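Separin (Saccharomyces cerevisiae, PDB 5U1T) cleaves the Scc1 subunit of cohesin as a caspase-like cysteine protease at the onset of anaphase, and is held inactive by securin for most of the cell cycle. Local coordinates at residues 790-793 against 794-797; 811-814 against 815-818. All coordinates share one frame; numbering follows the deposited sequence.

Contact 1. Residues 790-793 against 794-797; sequences KSLS and FSFF
Phe794 N donates to Lys790 O at 3.2 Å, the first of four successive i to i+4 bonds that tie 790-793 to 794-797 within the alpha-helix 782-805, one of the packed helices of separase's helical region. The Phe794 side chain packs on Asn744 and Glu745 of helix 729-752. Ser795 is held twice. Its N reaches Ser791 O, an acceptor shared with Asn744, while its hydroxyl, turned back along the helix (chi1 81°), donates to Leu792 O at 3.3 Å from above the carbonyl plane. The same carbonyl takes a weak bond from Phe796 N, and Phe796 CD2 brings the edge of its ring to within 3.2 Å of Leu792 O. Leu792 and Phe796 point the same way, CD1 of the leucine lying 4.1 Å from CE2 of the ring, and each packs on an aromatic side chain of the chain of another protein. Phe797 N closes the run with a nearly straight bond to Ser793 O (173°). With CG anti to its own carbonyl carbon (chi1 -59°), the Phe797 ring folds back over Ser793 and stacks with Phe838. An alanine here is likely to leave Phe838 without its stacking partner and the Ser793 carbonyl without its aromatic cover. That oxygen, Ser793 O, sits 3.1 Å above the Phe797 ring plane, displaced toward the rim.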
loop_
_atom_site.group_PDB
_atom_site.type_symbol
_atom_site.label_atom_id
_atom_site.label_comp_id
_atom_site.label_asym_id
_atom_site.label_seq_id
_atom_site.Cartn_x
_atom_site.Cartn_y
_atom_site.Cartn_z
ATOM N N LYS A 790 2.786 -2.019 0.453
ATOM C CA LYS A 790 2.825 -1.575 1.834
ATOM C C LYS A 790 1.577 -2.085 2.560
ATOM O O LYS A 790 1.654 -2.600 3.671
ATOM C CB LYS A 790 2.933 -0.046 1.907
ATOM C CG LYS A 790 4.370 0.484 1.895
ATOM C CD LYS A 790 5.177 -0.013 3.150
ATOM C CE LYS A 790 6.613 0.612 3.271
ATOM N NZ LYS A 790 7.399 0.083 4.460
ATOM N N SER A 791 0.432 -1.979 1.904
ATOM C CA SER A 791 -0.832 -2.368 2.507
ATOM C C SER A 791 -0.998 -3.868 2.696
ATOM O O SER A 791 -1.591 -4.314 3.681
ATOM C CB SER A 791 -1.990 -1.839 1.671
ATOM O OG SER A 791 -2.429 -0.600 2.179
ATOM N N LEU A 792 -0.489 -4.645 1.752
ATOM C CA LEU A 792 -0.726 -6.080 1.756
ATOM C C LEU A 792 0.168 -6.762 2.753
ATOM O O LEU A 792 -0.218 -7.761 3.351
ATOM C CB LEU A 792 -0.497 -6.677 0.372
ATOM C CG LEU A 792 -0.900 -8.136 0.178
ATOM C CD1 LEU A 792 -2.274 -8.423 0.820
ATOM C CD2 LEU A 792 -0.902 -8.488 -1.305
ATOM N N SER A 793 1.378 -6.235 2.906
ATOM C CA SER A 793 2.317 -6.795 3.865
ATOM C C SER A 793 1.852 -6.437 5.268
ATOM O O SER A 793 1.980 -7.235 6.185
ATOM C CB SER A 793 3.747 -6.297 3.608
ATOM O OG SER A 793 3.773 -4.893 3.442
ATOM N N PHE A 794 1.284 -5.243 5.405
ATOM C CA PHE A 794 0.754 -4.754 6.671
ATOM C C PHE A 794 -0.333 -5.695 7.176
ATOM O O PHE A 794 -0.327 -6.091 8.342
ATOM C CB PHE A 794 0.198 -3.334 6.507
ATOM C CG PHE A 794 -0.475 -2.778 7.743
ATOM C CD1 PHE A 794 -1.726 -3.247 8.164
ATOM C CD2 PHE A 794 0.116 -1.752 8.460
ATOM C CE1 PHE A 794 -2.349 -2.729 9.293
ATOM C CE2 PHE A 794 -0.505 -1.216 9.586
ATOM C CZ PHE A 794 -1.738 -1.708 10.003
ATOM N N SER A 795 -1.273 -6.044 6.301
ATOM C CA SER A 795 -2.396 -6.842 6.741
ATOM C C SER A 795 -1.947 -8.266 7.109
ATOM O O SER A 795 -2.513 -8.845 8.014
ATOM C CB SER A 795 -3.502 -6.858 5.688
ATOM O OG SER A 795 -3.205 -7.796 4.692
ATOM N N PHE A 796 -0.921 -8.821 6.474
ATOM C CA PHE A 796 -0.345 -10.069 6.999
ATOM C C PHE A 796 0.306 -9.898 8.388
ATOM O O PHE A 796 0.008 -10.656 9.300
ATOM C CB PHE A 796 0.678 -10.660 6.029
ATOM C CG PHE A 796 0.059 -11.499 4.946
ATOM C CD1 PHE A 796 -0.362 -12.800 5.215
ATOM C CD2 PHE A 796 -0.125 -10.980 3.665
ATOM C CE1 PHE A 796 -0.950 -13.580 4.227
ATOM C CE2 PHE A 796 -0.710 -11.747 2.672
ATOM C CZ PHE A 796 -1.122 -13.055 2.948
ATOM N N PHE A 797 1.188 -8.915 8.537
ATOM C CA PHE A 797 1.710 -8.544 9.839
ATOM C C PHE A 797 0.571 -8.420 10.880
ATOM O O PHE A 797 0.610 -9.038 11.941
ATOM C CB PHE A 797 2.491 -7.225 9.762
ATOM C CG PHE A 797 3.670 -7.250 8.818
ATOM C CD1 PHE A 797 4.180 -8.445 8.328
ATOM C CD2 PHE A 797 4.275 -6.059 8.418
ATOM C CE1 PHE A 797 5.277 -8.445 7.442
ATOM C CE2 PHE A 797 5.362 -6.051 7.547
ATOM C CZ PHE A 797 5.871 -7.245 7.064
#

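Contact 2. Residues 811-814 against 815-818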
loop_
_atom_site.group_PDB
_atom_site.type_symbol
_atom_site.label_atom_id
_atom_site.label_comp_id
_atom_site.label_asym_id
_atom_site.label_seq_id
_atom_site.Cartn_x
_atom_site.Cartn_y
_atom_site.Cartn_z
ATOM N N ASP A 811 -3.401 -20.553 13.243
ATOM C CA ASP A 811 -3.641 -19.528 12.234
ATOM C C ASP A 811 -2.369 -18.800 11.882
ATOM O O ASP A 811 -2.229 -18.288 10.781
ATOM C CB ASP A 811 -4.675 -18.519 12.711
ATOM C CG ASP A 811 -6.024 -19.142 12.951
ATOM O OD1 ASP A 811 -6.819 -19.200 11.993
ATOM O OD2 ASP A 811 -6.291 -19.567 14.090
ATOM N N CYS A 812 -1.451 -18.744 12.834
ATOM C CA CYS A 812 -0.193 -18.063 12.617
ATOM C C CYS A 812 0.642 -18.826 11.613
ATOM O O CYS A 812 1.250 -18.241 10.710
ATOM C CB CYS A 812 0.561 -17.896 13.936
ATOM S SG CYS A 812 -0.046 -16.524 14.934
ATOM N N GLU A 813 0.662 -20.143 11.772
ATOM C CA GLU A 813 1.363 -20.986 10.827
ATOM C C GLU A 813 0.798 -20.780 9.438
ATOM O O GLU A 813 1.549 -20.692 8.475
ATOM C CB GLU A 813 1.263 -22.452 11.221
ATOM C CG GLU A 813 2.213 -22.854 12.317
ATOM C CD GLU A 813 3.667 -22.570 11.979
ATOM O OE1 GLU A 813 4.218 -21.581 12.501
ATOM O OE2 GLU A 813 4.269 -23.347 11.206
ATOM N N PHE A 814 -0.524 -20.690 9.331
ATOM C CA PHE A 814 -1.152 -20.576 8.022
ATOM C C PHE A 814 -0.739 -19.283 7.331
ATOM O O PHE A 814 -0.328 -19.273 6.161
ATOM C CB PHE A 814 -2.673 -20.634 8.141
ATOM C CG PHE A 814 -3.379 -20.508 6.821
ATOM C CD1 PHE A 814 -3.712 -19.252 6.305
ATOM C CD2 PHE A 814 -3.701 -21.635 6.085
ATOM C CE1 PHE A 814 -4.358 -19.127 5.070
ATOM C CE2 PHE A 814 -4.350 -21.517 4.859
ATOM C CZ PHE A 814 -4.676 -20.259 4.350
ATOM N N TYR A 815 -0.862 -18.186 8.072
ATOM C CA TYR A 815 -0.606 -16.875 7.525
ATOM C C TYR A 815 0.868 -16.680 7.235
ATOM O O TYR A 815 1.233 -16.171 6.181
ATOM C CB TYR A 815 -1.137 -15.823 8.481
ATOM C CG TYR A 815 -2.619 -15.692 8.342
ATOM C CD1 TYR A 815 -3.186 -15.491 7.100
ATOM C CD2 TYR A 815 -3.467 -15.810 9.433
ATOM C CE1 TYR A 815 -4.545 -15.375 6.947
ATOM C CE2 TYR A 815 -4.844 -15.700 9.287
ATOM C CZ TYR A 815 -5.370 -15.485 8.034
ATOM O OH TYR A 815 -6.727 -15.369 7.849
ATOM N N SER A 816 1.709 -17.120 8.161
ATOM C CA SER A 816 3.144 -16.945 8.007
ATOM C C SER A 816 3.599 -17.712 6.781
ATOM O O SER A 816 4.465 -17.254 6.038
ATOM C CB SER A 816 3.914 -17.396 9.263
ATOM O OG SER A 816 4.087 -18.800 9.308
ATOM N N LYS A 817 2.990 -18.866 6.552
ATOM C CA LYS A 817 3.256 -19.613 5.335
ATOM C C LYS A 817 2.787 -18.877 4.064
ATOM O O LYS A 817 3.489 -18.861 3.059
ATOM C CB LYS A 817 2.613 -20.987 5.427
ATOM C CG LYS A 817 3.414 -21.960 6.264
ATOM C CD LYS A 817 2.563 -23.128 6.725
ATOM C CE LYS A 817 3.316 -23.992 7.735
ATOM N NZ LYS A 817 2.503 -25.179 8.179
ATOM N N GLU A 818 1.613 -18.264 4.105
ATOM C CA GLU A 818 1.139 -17.538 2.944
ATOM C C GLU A 818 2.055 -16.363 2.673
ATOM O O GLU A 818 2.406 -16.097 1.533
ATOM C CB GLU A 818 -0.300 -17.062 3.138
ATOM C CG GLU A 818 -1.342 -18.143 2.914
ATOM C CD GLU A 818 -1.337 -18.645 1.481
ATOM O OE1 GLU A 818 -1.500 -17.805 0.556
ATOM O OE2 GLU A 818 -1.153 -19.870 1.268
#
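Ser816 N bonds to Cys812 O at 2.8 Å, the shortest of four i to i+4 backbone bonds joining 811-814 to 815-818; Tyr815 N to Asp811 O, Lys817 N to Glu813 O and Glu818 N to Phe814 O are each 3.0 Å. The Ser816 hydroxyl bends back over the same turn, close to the carbonyls of both Cys812 and Glu813. Glu813 and Lys817 form a long i to i+4 salt bridge, with Glu813 OE2 4.0 Å from Lys817 NZ. The lysine chain, extended beyond CG, runs past the Glu813 carbonyl to get there, while OE1 of the bent glutamate is hydrogen-bonded to Tyr842. Farther round the helix, Phe814 and Tyr815 make a T-shaped pair, their planes at 88° and centroids 5.5 Å apart. Placing CG opposite the backbone N (chi1 179°) directs the Phe814 ring edge at Tyr815, with CD1 3.9 Å above that ring's plane and displaced toward its rim. Tyr815 CD2 also lies 3.1 Å from Asp811 O. The aliphatic part of Glu818 runs alongside Phe814, CG to CE1 3.8 Å, and its carboxylate pairs with Arg821. An aromatic ring from the chain of another protein meets the Phe814 ring with the planes nearly perpendicular, and an acidic side chain of that chain hydrogen-bonds to Tyr815 OH. These are two turns of alpha-helix whose adjacent aromatics face a second protein, within the packed helices of the separase helical region.

Contact 1 and contact 2 lie on consecutive helices, 782-805 and 809-825, with their centres about 13 Å apart. They meet through Phe796: its CE1 is 3.7 Å from Glu818 CB, and its CD1 packs 3.9 Å from Tyr815 O, joining the second halves of both contacts. Helix 829-845 touches the two as well, through Cys835 in contact 1 and through Leu839 and Tyr842 in contact 2. Both also reach the chain of another protein, contact 1 by packing and contact 2 by hydrogen bonds too. Neither is near Cys1497, the catalytic residue by similarity, although Cys812 and Glu813 touch loop residues Leu1508 and Tyr1505.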